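PDB 6D25: alpha-L-arabinosidase from Xanthomonas axonopodis pv. citri, which probably releases alpha-L-arabinofuranosyl side groups from arabinoxylans by hydrolysis, coping with internal di-substitutions, as a family GH51 glycoside hydrolase. Local coordinates for residues A[62-66]-A[76-80]; A[104-108]-A[163-167]; A[114-120]-A[132-138]. One frame throughout, in Å; residues are numbered along the deposited sequence.

Contact 1: residues A[62-66]-A[76-80]; sequences GGVWV and HGYRN
Trp65 lays its indole over Gly77 and turns an edge of its six-membered ring toward Tyr78. CG stands anti to the backbone N of Trp65 (chi1 180°), which carries the far end of the indole over the other segment although its CB departs from it. Gly77, with no side chain, lets its CA lie directly over a face of the six-membered ring, 4.1 Å from its centroid, and Gly77 O sits on a face nearer the rim. At the edge the pairing with Tyr78 is an offset edge-to-face one, the planes 76° apart, and Trp65 CZ3 reaches Tyr78 CE1 at 3.8 Å. The packing is tight here. Trp65 and Tyr78 form a single antiparallel bridge as a non-hydrogen-bonded pair. The backbone bonds fall before and after it, Val66 N to Gly77 O at 2.8 Å and Arg79 N to Val64 O at 3.0 Å, both fairly straight. In the (beta/alpha)8 barrel this bridge draws together the loop that leaves strand 51-52 and the residues that lead into helix 80-88, for which Arg79 is the N-cap. The buried Arg79 chain belongs to the tight part too: bent at chi3 (-66°), it passes Val66 at about a right angle. Arg79 NH2 reaches Gly62 O at 2.9 Å, a bent bond tilted out of the guanidinium plane; the same NH2 also binds Gly386 O, while NE pairs with Asp81. Toward the margin, where Gly62 and Val66 are partly exposed, packing is sparser, and Val66 CG1 rests 4.0 Å from Arg79 CB. The loose side is that of His76, exposed to solvent, which joins in chiefly through its backbone O, 3.4 Å from Trp65 CZ3; its imidazole lies clear of the 62-66 segment.

Contact 2: residues A[104-108]-A[163-167]; sequences EYHWR and EIAQW
Trp107 and Trp167 lie nearly parallel, 8° apart, their five-membered rings in an offset stack with centroids 4.2 Å apart. The two side chains run past each other in opposite directions, and each CB sits over the partner's five-membered ring: Trp107 CB is 3.4 Å from the Trp167 centroid, Trp167 CB 3.6 Å from that of Trp107. Trp107 CG, between its backbone N and carbonyl carbon (chi1 72°), helps set the indole against Trp167. Tyr105 adds an oblique contact, CE2 to Trp167 CH2 at 4.0 Å, and Gln166 CB meets Trp107 CZ2 obliquely. One turn back along helix 161-172, Glu163 receives His106 ND1 on the syn lone pair of OE2 at 2.9 Å, close to the imidazole plane; the bond to OE1 is weak. Two waters donate to the same OE2, one bridging to Tyr105 O and Trp107 N, the other to Arg108 N, so the carboxylate steadies the loop backbone too. Farther out, Tyr170 and Leu179 pack on Trp107, and Arg108 pairs with Glu182. Glu162 of the second subunit brings another carboxylate close to Glu163 OE1. His106 ND1 carries the proton in its bond to Glu163; the two nearby carboxylates may favour a protonated imidazole or raise the pKa of one acid, and the bond itself does not tell which.

Contact 3: residues A[114-120]-A[132-138]; sequences PAKRPIR and NRFGTHE
Arg117 runs straight out from CG to NE (chi2 178°, chi3 -171°), while Glu138 folds back at chi2 (77°), and the guanidinium and carboxylate thereby meet from opposite directions. Arg117 NH2 donates to Glu138 OE2 at 3.0 Å on its syn side, within the guanidinium plane; the second link of this salt bridge, NH1 to OE1, is weak. NH1 has a firmer acceptor in Asn132 O at 2.9 Å, nearly straight and in the carbonyl plane. The guanidinium rotation is thus fixed from its edge by acceptors of the 132-138 segment, with Gly112 O taking NE. Arg133 has two conformers; in the one given, its NH1 approaches Glu138 OE2 from above the carboxylate plane, at 3.0 Å, so two arginines gather round one acid, and Pro114 CG lies over the centre of its guanidinium face, 3.6 Å from Arg133 CZ. At the other end Asn132 ND2 donates to Pro118 O at 2.9 Å, with Pro118 O in the Asn132 amide plane but the donor tilted from the carbonyl plane of Pro118; Arg120 CG packs on the same nitrogen, while its guanidinium pairs with Asp109. Glu138 OE1 returns to Gly135 N at 2.8 Å: an N3 glutamate bonding the N-cap amide, the half of a capping box that a glycine N-cap permits, here starting helix 136-146 of the (beta/alpha)8 barrel.

Helix 136-146 joins the three contacts through its start. Contact 3 lies between the others, its centre 15 Å from that of contact 1 and 13 Å from that of contact 2, which are themselves 24 Å apart and do not touch. Tyr78 OH probably bonds Glu138 O at 2.6 Å, and Trp65 packs on Arg133 and Phe134; on the other flank Trp167 NE1 probably bonds Thr136 OG1 at 2.8 Å. Segments 62-66 and 76-80 follow the first barrel strand, 104-108 and both segments of contact 3 the second, leaving strand ends where such barrels generally carry active sites; 163-167 belongs to the helix after the third. Contacts 2 and 3 also reach the trimer interface; contact 1 does not.

Contact 1: residues A[62-66]-A[76-80]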
loop_
_atom_site.group_PDB
_atom_site.type_symbol
_atom_site.label_atom_id
_atom_site.label_comp_id
_atom_site.label_asym_id
_atom_site.label_seq_id
_atom_site.Cartn_x
_atom_site.Cartn_y
_atom_site.Cartn_z
ATOM N N GLY A 62 4.602 -31.988 -13.342
ATOM C CA GLY A 62 4.374 -32.854 -14.477
ATOM C C GLY A 62 5.110 -32.359 -15.705
ATOM O O GLY A 62 5.850 -33.091 -16.307
ATOM N N GLY A 63 4.949 -31.084 -16.034
ATOM C CA GLY A 63 5.617 -30.527 -17.236
ATOM C C GLY A 63 7.119 -30.350 -17.076
ATOM O O GLY A 63 7.851 -30.493 -18.052
ATOM N N VAL A 64 7.572 -29.973 -15.866
ATOM C CA VAL A 64 9.003 -29.681 -15.595
ATOM C C VAL A 64 9.486 -30.526 -14.401
ATOM O O VAL A 64 10.466 -31.273 -14.492
ATOM C CB VAL A 64 9.224 -28.186 -15.336
ATOM C CG1 VAL A 64 10.659 -27.916 -14.893
ATOM C CG2 VAL A 64 8.868 -27.359 -16.567
ATOM N N TRP A 65 8.783 -30.383 -13.299
ATOM C CA TRP A 65 9.148 -30.963 -12.013
ATOM C C TRP A 65 8.381 -32.268 -11.814
ATOM O O TRP A 65 7.141 -32.245 -11.809
ATOM C CB TRP A 65 8.808 -29.990 -10.877
ATOM C CG TRP A 65 9.164 -30.554 -9.539
ATOM C CD1 TRP A 65 8.324 -31.173 -8.652
ATOM C CD2 TRP A 65 10.486 -30.618 -8.966
ATOM N NE1 TRP A 65 9.036 -31.622 -7.572
ATOM C CE2 TRP A 65 10.358 -31.267 -7.725
ATOM C CE3 TRP A 65 11.743 -30.170 -9.369
ATOM C CZ2 TRP A 65 11.463 -31.523 -6.913
ATOM C CZ3 TRP A 65 12.827 -30.381 -8.545
ATOM C CH2 TRP A 65 12.686 -31.045 -7.323
ATOM N N VAL A 66 9.080 -33.372 -11.611
ATOM C CA VAL A 66 8.415 -34.630 -11.287
ATOM C C VAL A 66 8.833 -35.082 -9.880
ATOM O O VAL A 66 8.195 -35.932 -9.318
ATOM C CB VAL A 66 8.695 -35.713 -12.345
ATOM C CG1 VAL A 66 8.091 -35.339 -13.694
ATOM C CG2 VAL A 66 10.175 -36.023 -12.500
ATOM N N HIS A 76 17.741 -34.586 -10.546
ATOM C CA HIS A 76 17.418 -33.768 -9.344
ATOM C C HIS A 76 15.946 -33.327 -9.371
ATOM O O HIS A 76 15.630 -32.264 -8.857
ATOM C CB HIS A 76 18.356 -32.561 -9.229
ATOM C CG HIS A 76 19.788 -32.941 -9.104
ATOM N ND1 HIS A 76 20.256 -33.798 -8.105
ATOM C CD2 HIS A 76 20.853 -32.594 -9.851
ATOM C CE1 HIS A 76 21.564 -33.950 -8.243
ATOM N NE2 HIS A 76 21.959 -33.216 -9.310
ATOM N N GLY A 77 15.064 -34.141 -9.944
ATOM C CA GLY A 77 13.622 -33.876 -9.932
ATOM C C GLY A 77 13.106 -33.221 -11.207
ATOM O O GLY A 77 11.887 -33.126 -11.377
ATOM N N TYR A 78 13.995 -32.788 -12.103
ATOM C CA TYR A 78 13.589 -32.229 -13.395
ATOM C C TYR A 78 13.542 -33.349 -14.438
ATOM O O TYR A 78 14.517 -34.040 -14.629
ATOM C CB TYR A 78 14.564 -31.163 -13.884
ATOM C CG TYR A 78 15.010 -30.171 -12.853
ATOM C CD1 TYR A 78 14.109 -29.303 -12.286
ATOM C CD2 TYR A 78 16.336 -30.088 -12.464
ATOM C CE1 TYR A 78 14.508 -28.411 -11.306
ATOM C CE2 TYR A 78 16.763 -29.179 -11.506
ATOM C CZ TYR A 78 15.827 -28.359 -10.904
ATOM O OH TYR A 78 16.207 -27.471 -9.956
ATOM N N ARG A 79 12.416 -33.502 -15.120
ATOM C CA ARG A 79 12.302 -34.600 -16.084
ATOM C C ARG A 79 13.303 -34.365 -17.235
ATOM O O ARG A 79 13.436 -33.261 -17.798
ATOM C CB ARG A 79 10.856 -34.783 -16.547
ATOM C CG ARG A 79 10.230 -33.595 -17.249
ATOM C CD ARG A 79 8.738 -33.886 -17.483
ATOM N NE ARG A 79 8.563 -34.976 -18.420
ATOM C CZ ARG A 79 7.465 -35.700 -18.533
ATOM N NH1 ARG A 79 7.359 -36.536 -19.537
ATOM N NH2 ARG A 79 6.482 -35.596 -17.616
ATOM N N ASN A 80 14.008 -35.443 -17.568
ATOM C CA ASN A 80 15.164 -35.384 -18.487
ATOM C C ASN A 80 14.749 -34.982 -19.921
ATOM O O ASN A 80 15.484 -34.286 -20.628
ATOM C CB ASN A 80 15.853 -36.742 -18.535
ATOM C CG ASN A 80 16.656 -37.046 -17.285
ATOM O OD1 ASN A 80 16.931 -36.151 -16.485
ATOM N ND2 ASN A 80 17.038 -38.299 -17.120
#

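Contact 2: residues A[104-108]-A[163-167]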
loop_
_atom_site.group_PDB
_atom_site.type_symbol
_atom_site.label_atom_id
_atom_site.label_comp_id
_atom_site.label_asym_id
_atom_site.label_seq_id
_atom_site.Cartn_x
_atom_site.Cartn_y
_atom_site.Cartn_z
ATOM N N GLU A 104 0.172 -13.110 -6.195
ATOM C CA GLU A 104 -0.270 -13.645 -4.930
ATOM C C GLU A 104 0.795 -14.577 -4.310
ATOM O O GLU A 104 0.549 -15.170 -3.283
ATOM C CB GLU A 104 -1.529 -14.499 -5.100
ATOM C CG GLU A 104 -2.775 -13.729 -5.433
ATOM C CD GLU A 104 -4.048 -14.579 -5.448
ATOM O OE1 GLU A 104 -3.989 -15.836 -5.637
ATOM O OE2 GLU A 104 -5.107 -13.989 -5.279
ATOM N N TYR A 105 1.952 -14.707 -4.910
ATOM C CA TYR A 105 2.979 -15.644 -4.421
ATOM C C TYR A 105 3.816 -15.012 -3.304
ATOM O O TYR A 105 4.171 -13.848 -3.399
ATOM C CB TYR A 105 3.900 -16.016 -5.573
ATOM C CG TYR A 105 4.980 -17.023 -5.271
ATOM C CD1 TYR A 105 4.662 -18.319 -4.892
ATOM C CD2 TYR A 105 6.323 -16.714 -5.438
ATOM C CE1 TYR A 105 5.646 -19.262 -4.652
ATOM C CE2 TYR A 105 7.309 -17.662 -5.240
ATOM C CZ TYR A 105 6.973 -18.939 -4.859
ATOM O OH TYR A 105 7.955 -19.873 -4.658
ATOM N N HIS A 106 4.121 -15.814 -2.287
ATOM C CA HIS A 106 4.985 -15.419 -1.180
ATOM C C HIS A 106 6.221 -16.310 -1.248
ATOM O O HIS A 106 6.111 -17.527 -0.937
ATOM C CB HIS A 106 4.212 -15.480 0.137
ATOM C CG HIS A 106 3.039 -14.563 0.078
ATOM N ND1 HIS A 106 3.202 -13.197 0.169
ATOM C CD2 HIS A 106 1.740 -14.762 -0.215
ATOM C CE1 HIS A 106 2.064 -12.588 -0.078
ATOM N NE2 HIS A 106 1.131 -13.517 -0.285
ATOM N N TRP A 107 7.360 -15.722 -1.625
ATOM C CA TRP A 107 8.556 -16.507 -1.930
ATOM C C TRP A 107 8.988 -17.400 -0.753
ATOM O O TRP A 107 9.559 -18.469 -0.980
ATOM C CB TRP A 107 9.693 -15.581 -2.388
ATOM C CG TRP A 107 10.299 -14.756 -1.309
ATOM C CD1 TRP A 107 9.938 -13.502 -0.932
ATOM C CD2 TRP A 107 11.406 -15.131 -0.473
ATOM N NE1 TRP A 107 10.739 -13.072 0.080
ATOM C CE2 TRP A 107 11.655 -14.042 0.385
ATOM C CE3 TRP A 107 12.242 -16.251 -0.402
ATOM C CZ2 TRP A 107 12.675 -14.067 1.344
ATOM C CZ3 TRP A 107 13.255 -16.273 0.539
ATOM C CH2 TRP A 107 13.475 -15.197 1.381
ATOM N N ARG A 108 8.738 -16.979 0.487
ATOM C CA ARG A 108 9.189 -17.788 1.634
ATOM C C ARG A 108 8.431 -19.114 1.693
ATOM O O ARG A 108 8.936 -20.072 2.301
ATOM C CB ARG A 108 9.033 -17.033 2.958
ATOM C CG ARG A 108 10.059 -15.924 3.138
ATOM C CD ARG A 108 10.126 -15.534 4.611
ATOM N NE ARG A 108 11.459 -15.220 5.049
ATOM C CZ ARG A 108 12.476 -16.068 5.217
ATOM N NH1 ARG A 108 12.374 -17.389 5.236
ATOM N NH2 ARG A 108 13.647 -15.521 5.385
ATOM N N GLU A 163 8.880 -7.800 0.804
ATOM C CA GLU A 163 9.005 -9.172 0.343
ATOM C C GLU A 163 9.921 -9.270 -0.890
ATOM O O GLU A 163 10.835 -10.106 -0.902
ATOM C CB GLU A 163 7.661 -9.806 -0.034
ATOM C CG GLU A 163 6.926 -10.300 1.160
ATOM C CD GLU A 163 5.746 -11.217 0.910
ATOM O OE1 GLU A 163 4.712 -10.924 1.538
ATOM O OE2 GLU A 163 5.890 -12.229 0.156
ATOM N N ILE A 164 9.693 -8.494 -1.936
ATOM C CA ILE A 164 10.567 -8.591 -3.088
ATOM C C ILE A 164 11.984 -8.101 -2.736
ATOM O O ILE A 164 12.940 -8.609 -3.293
ATOM C CB ILE A 164 10.006 -7.890 -4.342
ATOM C CG1 ILE A 164 9.753 -6.399 -4.119
ATOM C CG2 ILE A 164 8.792 -8.624 -4.831
ATOM C CD1 ILE A 164 9.276 -5.681 -5.359
ATOM N N ALA A 165 12.128 -7.143 -1.820
ATOM C CA ALA A 165 13.432 -6.688 -1.417
ATOM C C ALA A 165 14.236 -7.847 -0.794
ATOM O O ALA A 165 15.421 -8.077 -1.119
ATOM C CB ALA A 165 13.335 -5.540 -0.435
ATOM N N GLN A 166 13.585 -8.564 0.079
ATOM C CA GLN A 166 14.257 -9.701 0.766
ATOM C C GLN A 166 14.512 -10.838 -0.227
ATOM O O GLN A 166 15.502 -11.506 -0.138
ATOM C CB GLN A 166 13.431 -10.155 1.967
ATOM C CG GLN A 166 13.476 -9.107 3.092
ATOM C CD GLN A 166 12.999 -9.626 4.419
ATOM O OE1 GLN A 166 12.164 -10.514 4.447
ATOM N NE2 GLN A 166 13.530 -9.070 5.501
ATOM N N TRP A 167 13.608 -11.039 -1.163
ATOM C CA TRP A 167 13.775 -12.125 -2.131
ATOM C C TRP A 167 15.023 -11.892 -2.986
ATOM O O TRP A 167 15.792 -12.817 -3.205
ATOM C CB TRP A 167 12.551 -12.241 -3.040
ATOM C CG TRP A 167 12.416 -13.533 -3.768
ATOM C CD1 TRP A 167 13.097 -14.686 -3.528
ATOM C CD2 TRP A 167 11.491 -13.830 -4.819
ATOM N NE1 TRP A 167 12.636 -15.678 -4.347
ATOM C CE2 TRP A 167 11.652 -15.195 -5.141
ATOM C CE3 TRP A 167 10.531 -13.089 -5.509
ATOM C CZ2 TRP A 167 10.901 -15.819 -6.120
ATOM C CZ3 TRP A 167 9.768 -13.719 -6.471
ATOM C CH2 TRP A 167 9.937 -15.069 -6.745
HETATM O O HOH W 1 6.954 -12.862 -2.440
HETATM O O HOH W 2 10.149 -11.549 2.856
HETATM O O HOH W 3 7.444 -14.437 1.419
HETATM O O HOH W 4 12.735 -12.838 5.941
#

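Contact 3: residues A[114-120]-A[132-138]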
loop_
_atom_site.group_PDB
_atom_site.type_symbol
_atom_site.label_atom_id
_atom_site.label_comp_id
_atom_site.label_asym_id
_atom_site.label_seq_id
_atom_site.Cartn_x
_atom_site.Cartn_y
_atom_site.Cartn_z
ATOM N N PRO A 114 11.413 -29.252 2.221
ATOM C CA PRO A 114 10.130 -29.350 1.455
ATOM C C PRO A 114 8.920 -29.685 2.316
ATOM O O PRO A 114 7.885 -29.090 2.088
ATOM C CB PRO A 114 10.427 -30.499 0.493
ATOM C CG PRO A 114 11.900 -30.291 0.157
ATOM C CD PRO A 114 12.529 -29.937 1.493
ATOM N N ALA A 115 9.089 -30.578 3.326
ATOM C CA ALA A 115 7.951 -30.961 4.160
ATOM C C ALA A 115 7.436 -29.788 4.986
ATOM O O ALA A 115 6.303 -29.832 5.456
ATOM C CB ALA A 115 8.303 -32.129 5.062
ATOM N N LYS A 116 8.216 -28.749 5.186
ATOM C CA LYS A 116 7.778 -27.639 5.993
ATOM C C LYS A 116 7.215 -26.512 5.128
ATOM O O LYS A 116 6.741 -25.569 5.664
ATOM C CB LYS A 116 8.962 -27.034 6.758
ATOM C CG LYS A 116 9.696 -27.952 7.710
ATOM C CD LYS A 116 10.811 -27.231 8.424
ATOM C CE LYS A 116 11.333 -28.033 9.599
ATOM N NZ LYS A 116 12.295 -27.235 10.396
ATOM N N ARG A 117 7.264 -26.611 3.810
ATOM C CA ARG A 117 6.681 -25.575 2.979
ATOM C C ARG A 117 5.145 -25.701 3.022
ATOM O O ARG A 117 4.600 -26.792 2.933
ATOM C CB ARG A 117 7.151 -25.695 1.534
ATOM C CG ARG A 117 8.665 -25.618 1.386
ATOM C CD ARG A 117 9.096 -25.783 -0.025
ATOM N NE ARG A 117 10.541 -25.921 -0.125
ATOM C CZ ARG A 117 11.189 -26.201 -1.249
ATOM N NH1 ARG A 117 10.514 -26.249 -2.380
ATOM N NH2 ARG A 117 12.483 -26.479 -1.220
ATOM N N PRO A 118 4.456 -24.562 3.114
ATOM C CA PRO A 118 3.013 -24.618 3.206
ATOM C C PRO A 118 2.363 -24.991 1.864
ATOM O O PRO A 118 2.879 -24.683 0.798
ATOM C CB PRO A 118 2.607 -23.225 3.644
ATOM C CG PRO A 118 3.688 -22.373 3.077
ATOM C CD PRO A 118 4.947 -23.191 3.283
ATOM N N ILE A 119 1.263 -25.702 1.938
ATOM C CA ILE A 119 0.422 -25.947 0.793
ATOM C C ILE A 119 -0.502 -24.736 0.657
ATOM O O ILE A 119 -1.207 -24.386 1.609
ATOM C CB ILE A 119 -0.354 -27.261 0.960
ATOM C CG1 ILE A 119 0.607 -28.429 1.203
ATOM C CG2 ILE A 119 -1.280 -27.487 -0.215
ATOM C CD1 ILE A 119 -0.073 -29.705 1.539
ATOM N N ARG A 120 -0.487 -24.135 -0.509
ATOM C CA ARG A 120 -1.304 -22.963 -0.796
ATOM C C ARG A 120 -2.361 -23.365 -1.819
ATOM O O ARG A 120 -2.446 -24.545 -2.239
ATOM C CB ARG A 120 -0.432 -21.801 -1.282
ATOM C CG ARG A 120 0.567 -21.297 -0.238
ATOM C CD ARG A 120 -0.087 -20.811 1.032
ATOM N NE ARG A 120 0.837 -20.125 1.906
ATOM C CZ ARG A 120 0.707 -20.033 3.234
ATOM N NH1 ARG A 120 -0.349 -20.549 3.852
ATOM N NH2 ARG A 120 1.661 -19.397 3.926
ATOM N N ASN A 132 4.162 -26.130 -3.364
ATOM C CA ASN A 132 5.380 -25.326 -3.249
ATOM C C ASN A 132 6.660 -26.197 -3.259
ATOM O O ASN A 132 7.732 -25.726 -2.846
ATOM C CB ASN A 132 5.361 -24.362 -2.072
ATOM C CG ASN A 132 4.435 -23.191 -2.340
ATOM O OD1 ASN A 132 4.626 -22.496 -3.327
ATOM N ND2 ASN A 132 3.397 -23.022 -1.521
ATOM N N ARG A 133 6.585 -27.407 -3.816
ATOM C CA ARG A 133 7.771 -28.227 -3.898
ATOM C C ARG A 133 8.739 -27.649 -4.929
ATOM O O ARG A 133 9.930 -27.830 -4.829
ATOM C CB ARG A 133 7.381 -29.663 -4.243
ATOM C CG ARG A 133 8.542 -30.633 -4.263
ATOM C CD ARG A 133 9.248 -30.782 -2.956
ATOM N NE ARG A 133 10.483 -31.519 -3.087
ATOM C CZ ARG A 133 11.677 -30.959 -3.333
ATOM N NH1 ARG A 133 11.758 -29.667 -3.615
ATOM N NH2 ARG A 133 12.774 -31.715 -3.316
ATOM N N PHE A 134 8.199 -26.971 -5.949
ATOM C CA PHE A 134 9.001 -26.254 -6.892
ATOM C C PHE A 134 9.011 -24.784 -6.474
ATOM O O PHE A 134 8.000 -24.077 -6.658
ATOM C CB PHE A 134 8.442 -26.395 -8.313
ATOM C CG PHE A 134 9.341 -25.911 -9.428
ATOM C CD1 PHE A 134 10.293 -26.737 -9.975
ATOM C CD2 PHE A 134 9.210 -24.647 -9.972
ATOM C CE1 PHE A 134 11.078 -26.370 -11.045
ATOM C CE2 PHE A 134 10.005 -24.244 -11.035
ATOM C CZ PHE A 134 10.943 -25.109 -11.570
ATOM N N GLY A 135 10.119 -24.358 -5.859
ATOM C CA GLY A 135 10.272 -23.036 -5.326
ATOM C C GLY A 135 11.535 -22.367 -5.853
ATOM O O GLY A 135 12.075 -22.764 -6.895
ATOM N N THR A 136 12.022 -21.368 -5.117
ATOM C CA THR A 136 13.173 -20.565 -5.587
ATOM C C THR A 136 14.366 -21.451 -5.987
ATOM O O THR A 136 14.945 -21.277 -7.066
ATOM C CB THR A 136 13.613 -19.517 -4.548
ATOM O OG1 THR A 136 12.611 -18.525 -4.469
ATOM C CG2 THR A 136 14.924 -18.868 -4.922
ATOM N N HIS A 137 14.789 -22.365 -5.137
ATOM C CA HIS A 137 15.977 -23.126 -5.443
ATOM C C HIS A 137 15.733 -24.021 -6.662
ATOM O O HIS A 137 16.640 -24.187 -7.505
ATOM C CB HIS A 137 16.427 -23.980 -4.253
ATOM C CG HIS A 137 17.055 -23.178 -3.174
ATOM N ND1 HIS A 137 18.353 -23.351 -2.792
ATOM C CD2 HIS A 137 16.543 -22.208 -2.386
ATOM C CE1 HIS A 137 18.621 -22.534 -1.806
ATOM N NE2 HIS A 137 17.552 -21.792 -1.538
ATOM N N GLU A 138 14.536 -24.615 -6.736
ATOM C CA GLU A 138 14.300 -25.565 -7.792
ATOM C C GLU A 138 14.251 -24.819 -9.126
ATOM O O GLU A 138 14.822 -25.301 -10.120
ATOM C CB GLU A 138 13.013 -26.365 -7.511
ATOM C CG GLU A 138 13.127 -27.254 -6.284
ATOM C CD GLU A 138 13.022 -26.577 -4.920
ATOM O OE1 GLU A 138 12.503 -25.430 -4.833
ATOM O OE2 GLU A 138 13.448 -27.209 -3.954
#